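Local coordinates for protein 2-dehydro-3-deoxyphosphogluconate aldolase (Vibrio fischeri, PDB 3NZR) that belongs to the KDGP aldolase family of the TIM-barrel clan, folding as parallel strands that alternate with helices, at residues V37-Y46 / M56-A66. Sequence-based numbering, arbitrary orientation.
Sequences VLVGVLSKNY and MKKYSEVTNNA
Strand 37-42 and helix segment 56-61 run antiparallel, their axes approaching to 10.0 Å with 170° between their N-to-C directions, as the first strand and the helix of a beta-alpha-beta unit that continues into strand 67-70. After the helix, a type I' turn from Thr-63 to Ala-66 swings the chain back to the strand, where Val-39 N donates a nearly straight hydrogen bond to Ala-66 O (2.9 Å, 168° at the hydrogen). Ala-66 CB packs 3.3 Å from Val-37 O. Farther along, Val-41 sends its two methyls to different helix residues. CG1, anti to the backbone N (chi1 -168°), lies 3.7 Å from CG of the selenomethionine Met-56, whose chain runs past it in the opposite sense. CG2 sits over one face of the Tyr-59 ring, 3.9 Å from the centroid and displaced toward the rim, a CH-pi contact. Met-56, extended beyond CG, carries CE to 3.6 Å from Val-41 O and 4.1 Å from Tyr-46 CE2. The Tyr-46 hydroxyl is hydrogen-bonded to Asp-55 of the same helix, which ties that end of the ring to it. Where the helix passes into the turn, Thr-63 OG1 donates to Tyr-59 O at 2.8 Å. Helix and strand thus meet through buried apolar side chains, while the one backbone bond between the segments, just before strand 67-70, is consistent with placing the chain for its return to the parallel sheet.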
loop_
_atom_site.group_PDB
_atom_site.type_symbol
_atom_site.label_atom_id
_atom_site.label_comp_id
_atom_site.label_asym_id
_atom_site.label_seq_id
_atom_site.Cartn_x
_atom_site.Cartn_y
_atom_site.Cartn_z
ATOM N N VAL A 37 -17.038 -21.956 -4.069
ATOM C CA VAL A 37 -16.222 -21.945 -2.826
ATOM C C VAL A 37 -14.781 -21.589 -3.185
ATOM O O VAL A 37 -14.362 -21.779 -4.319
ATOM C CB VAL A 37 -16.290 -23.325 -2.158
ATOM C CG1 VAL A 37 -15.594 -24.371 -3.031
ATOM C CG2 VAL A 37 -15.680 -23.314 -0.726
ATOM N N LEU A 38 -14.031 -21.088 -2.211
ATOM C CA LEU A 38 -12.608 -20.994 -2.284
ATOM C C LEU A 38 -12.087 -21.729 -1.096
ATOM O O LEU A 38 -12.598 -21.539 -0.018
ATOM C CB LEU A 38 -12.202 -19.501 -2.121
ATOM C CG LEU A 38 -12.676 -18.595 -3.194
ATOM C CD1 LEU A 38 -12.657 -17.089 -2.745
ATOM C CD2 LEU A 38 -11.836 -18.844 -4.438
ATOM N N VAL A 39 -11.043 -22.544 -1.262
ATOM C CA VAL A 39 -10.526 -23.343 -0.219
ATOM C C VAL A 39 -9.206 -22.740 0.307
ATOM O O VAL A 39 -8.247 -22.490 -0.477
ATOM C CB VAL A 39 -10.222 -24.750 -0.748
ATOM C CG1 VAL A 39 -9.254 -25.431 0.116
ATOM C CG2 VAL A 39 -11.490 -25.574 -0.904
ATOM N N GLY A 40 -9.198 -22.427 1.593
ATOM C CA GLY A 40 -8.088 -21.678 2.196
ATOM C C GLY A 40 -6.958 -22.627 2.619
ATOM O O GLY A 40 -7.239 -23.685 3.193
ATOM N N VAL A 41 -5.733 -22.273 2.217
ATOM C CA VAL A 41 -4.524 -22.958 2.559
ATOM C C VAL A 41 -3.629 -21.881 3.191
ATOM O O VAL A 41 -3.465 -20.770 2.634
ATOM C CB VAL A 41 -3.909 -23.644 1.311
ATOM C CG1 VAL A 41 -2.776 -24.638 1.735
ATOM C CG2 VAL A 41 -4.983 -24.492 0.528
ATOM N N LEU A 42 -3.057 -22.168 4.355
ATOM C CA LEU A 42 -2.378 -21.145 5.167
ATOM C C LEU A 42 -0.835 -21.180 5.083
ATOM O O LEU A 42 -0.209 -22.235 5.320
ATOM C CB LEU A 42 -2.801 -21.272 6.616
ATOM C CG LEU A 42 -4.339 -21.287 6.775
ATOM C CD1 LEU A 42 -4.765 -21.467 8.222
ATOM C CD2 LEU A 42 -4.917 -20.069 6.254
ATOM N N SER A 43 -0.269 -20.022 4.752
ATOM C CA SER A 43 1.179 -19.843 4.584
ATOM C C SER A 43 1.927 -20.289 5.829
ATOM O O SER A 43 2.959 -20.911 5.712
ATOM C CB SER A 43 1.536 -18.396 4.231
ATOM O OG SER A 43 1.593 -17.549 5.339
ATOM N N LYS A 44 1.374 -20.034 7.004
ATOM C CA LYS A 44 2.060 -20.357 8.247
ATOM C C LYS A 44 2.265 -21.853 8.481
ATOM O O LYS A 44 3.009 -22.232 9.397
ATOM C CB LYS A 44 1.261 -19.856 9.458
ATOM C CG LYS A 44 2.153 -19.481 10.662
ATOM C CD LYS A 44 1.318 -18.792 11.754
ATOM C CE LYS A 44 2.119 -18.651 13.054
ATOM N NZ LYS A 44 1.850 -19.816 13.979
ATOM N N ASN A 45 1.551 -22.675 7.748
ATOM C CA ASN A 45 1.626 -24.112 7.910
ATOM C C ASN A 45 2.772 -24.715 7.119
ATOM O O ASN A 45 2.836 -25.905 6.946
ATOM C CB ASN A 45 0.325 -24.766 7.458
ATOM C CG ASN A 45 -0.801 -24.573 8.429
ATOM O OD1 ASN A 45 -0.600 -24.327 9.574
ATOM N ND2 ASN A 45 -1.996 -24.660 7.944
ATOM N N TYR A 46 3.625 -23.870 6.582
ATOM C CA TYR A 46 4.713 -24.305 5.739
ATOM C C TYR A 46 5.976 -23.556 6.111
ATOM O O TYR A 46 5.924 -22.431 6.511
ATOM C CB TYR A 46 4.428 -24.095 4.254
ATOM C CG TYR A 46 3.245 -24.803 3.741
ATOM C CD1 TYR A 46 3.322 -26.098 3.293
ATOM C CD2 TYR A 46 2.024 -24.203 3.730
ATOM C CE1 TYR A 46 2.210 -26.768 2.821
ATOM C CE2 TYR A 46 0.912 -24.865 3.283
ATOM C CZ TYR A 46 1.014 -26.154 2.839
ATOM O OH TYR A 46 -0.095 -26.772 2.422
HETATM N N MSE A 56 0.393 -26.070 -2.493
HETATM C CA MSE A 56 -0.781 -25.374 -2.989
HETATM C C MSE A 56 -1.179 -25.733 -4.405
HETATM O O MSE A 56 -2.349 -25.737 -4.700
HETATM C CB MSE A 56 -0.667 -23.879 -2.780
HETATM C CG MSE A 56 -1.015 -23.607 -1.366
HETATM SE SE MSE A 56 -0.774 -21.747 -0.985
HETATM C CE MSE A 56 -0.473 -21.800 0.969
ATOM N N LYS A 57 -0.226 -26.105 -5.242
ATOM C CA LYS A 57 -0.560 -26.563 -6.567
ATOM C C LYS A 57 -1.443 -27.809 -6.528
ATOM O O LYS A 57 -2.360 -27.957 -7.325
ATOM C CB LYS A 57 0.698 -26.807 -7.374
ATOM C CG LYS A 57 1.371 -25.482 -7.897
ATOM C CD LYS A 57 2.511 -25.752 -8.908
ATOM C CE LYS A 57 3.521 -26.801 -8.407
ATOM N NZ LYS A 57 4.621 -27.094 -9.369
ATOM N N LYS A 58 -1.223 -28.695 -5.582
ATOM C CA LYS A 58 -2.098 -29.890 -5.493
ATOM C C LYS A 58 -3.504 -29.524 -5.100
ATOM O O LYS A 58 -4.462 -30.175 -5.500
ATOM C CB LYS A 58 -1.563 -30.902 -4.493
ATOM C CG LYS A 58 -0.327 -31.545 -4.978
ATOM C CD LYS A 58 0.522 -32.125 -3.860
ATOM C CE LYS A 58 1.735 -32.867 -4.472
ATOM N NZ LYS A 58 2.844 -32.859 -3.533
ATOM N N TYR A 59 -3.660 -28.510 -4.271
ATOM C CA TYR A 59 -5.017 -28.092 -3.940
ATOM C C TYR A 59 -5.685 -27.450 -5.181
ATOM O O TYR A 59 -6.872 -27.600 -5.425
ATOM C CB TYR A 59 -4.988 -27.095 -2.787
ATOM C CG TYR A 59 -4.692 -27.707 -1.447
ATOM C CD1 TYR A 59 -5.716 -28.082 -0.617
ATOM C CD2 TYR A 59 -3.400 -27.875 -0.999
ATOM C CE1 TYR A 59 -5.489 -28.623 0.626
ATOM C CE2 TYR A 59 -3.151 -28.414 0.264
ATOM C CZ TYR A 59 -4.231 -28.796 1.078
ATOM O OH TYR A 59 -4.058 -29.371 2.332
ATOM N N SER A 60 -4.910 -26.674 -5.933
ATOM C CA SER A 60 -5.437 -26.056 -7.143
ATOM C C SER A 60 -5.972 -27.147 -8.158
ATOM O O SER A 60 -7.008 -26.980 -8.782
ATOM C CB SER A 60 -4.378 -25.163 -7.780
ATOM O OG SER A 60 -4.868 -24.722 -9.012
ATOM N N GLU A 61 -5.281 -28.271 -8.254
ATOM C CA GLU A 61 -5.695 -29.346 -9.171
ATOM C C GLU A 61 -7.072 -29.919 -8.902
ATOM O O GLU A 61 -7.804 -30.246 -9.833
ATOM C CB GLU A 61 -4.710 -30.499 -9.125
ATOM C CG GLU A 61 -3.333 -30.097 -9.538
ATOM C CD GLU A 61 -2.463 -31.297 -9.852
ATOM O OE1 GLU A 61 -2.100 -32.046 -8.902
ATOM O OE2 GLU A 61 -2.150 -31.476 -11.058
ATOM N N VAL A 62 -7.423 -30.071 -7.641
ATOM C CA VAL A 62 -8.677 -30.703 -7.288
ATOM C C VAL A 62 -9.804 -29.713 -7.108
ATOM O O VAL A 62 -10.902 -30.092 -6.740
ATOM C CB VAL A 62 -8.506 -31.575 -6.034
ATOM C CG1 VAL A 62 -7.437 -32.690 -6.322
ATOM C CG2 VAL A 62 -8.140 -30.724 -4.805
ATOM N N THR A 63 -9.534 -28.435 -7.341
ATOM C CA THR A 63 -10.518 -27.407 -7.106
ATOM C C THR A 63 -10.637 -26.412 -8.251
ATOM O O THR A 63 -11.199 -25.354 -8.053
ATOM C CB THR A 63 -10.133 -26.527 -5.864
ATOM O OG1 THR A 63 -8.947 -25.801 -6.172
ATOM C CG2 THR A 63 -9.934 -27.359 -4.588
ATOM N N ASN A 64 -10.082 -26.741 -9.415
ATOM C CA ASN A 64 -10.047 -25.822 -10.576
ATOM C C ASN A 64 -9.522 -24.481 -10.206
ATOM O O ASN A 64 -10.031 -23.477 -10.645
ATOM C CB ASN A 64 -11.410 -25.697 -11.235
ATOM C CG ASN A 64 -11.855 -27.027 -11.843
ATOM O OD1 ASN A 64 -11.009 -27.806 -12.320
ATOM N ND2 ASN A 64 -13.155 -27.333 -11.738
ATOM N N ASN A 65 -8.463 -24.513 -9.416
ATOM C CA ASN A 65 -7.755 -23.316 -8.897
ATOM C C ASN A 65 -8.535 -22.421 -7.917
ATOM O O ASN A 65 -8.126 -21.284 -7.665
ATOM C CB ASN A 65 -7.157 -22.489 -10.024
ATOM C CG ASN A 65 -6.045 -21.603 -9.551
ATOM O OD1 ASN A 65 -5.215 -22.012 -8.755
ATOM N ND2 ASN A 65 -6.005 -20.363 -10.058
ATOM N N ALA A 66 -9.599 -22.959 -7.316
ATOM C CA ALA A 66 -10.371 -22.217 -6.342
ATOM C C ALA A 66 -9.630 -22.257 -4.998
ATOM O O ALA A 66 -10.133 -22.805 -4.010
ATOM C CB ALA A 66 -11.797 -22.768 -6.224
#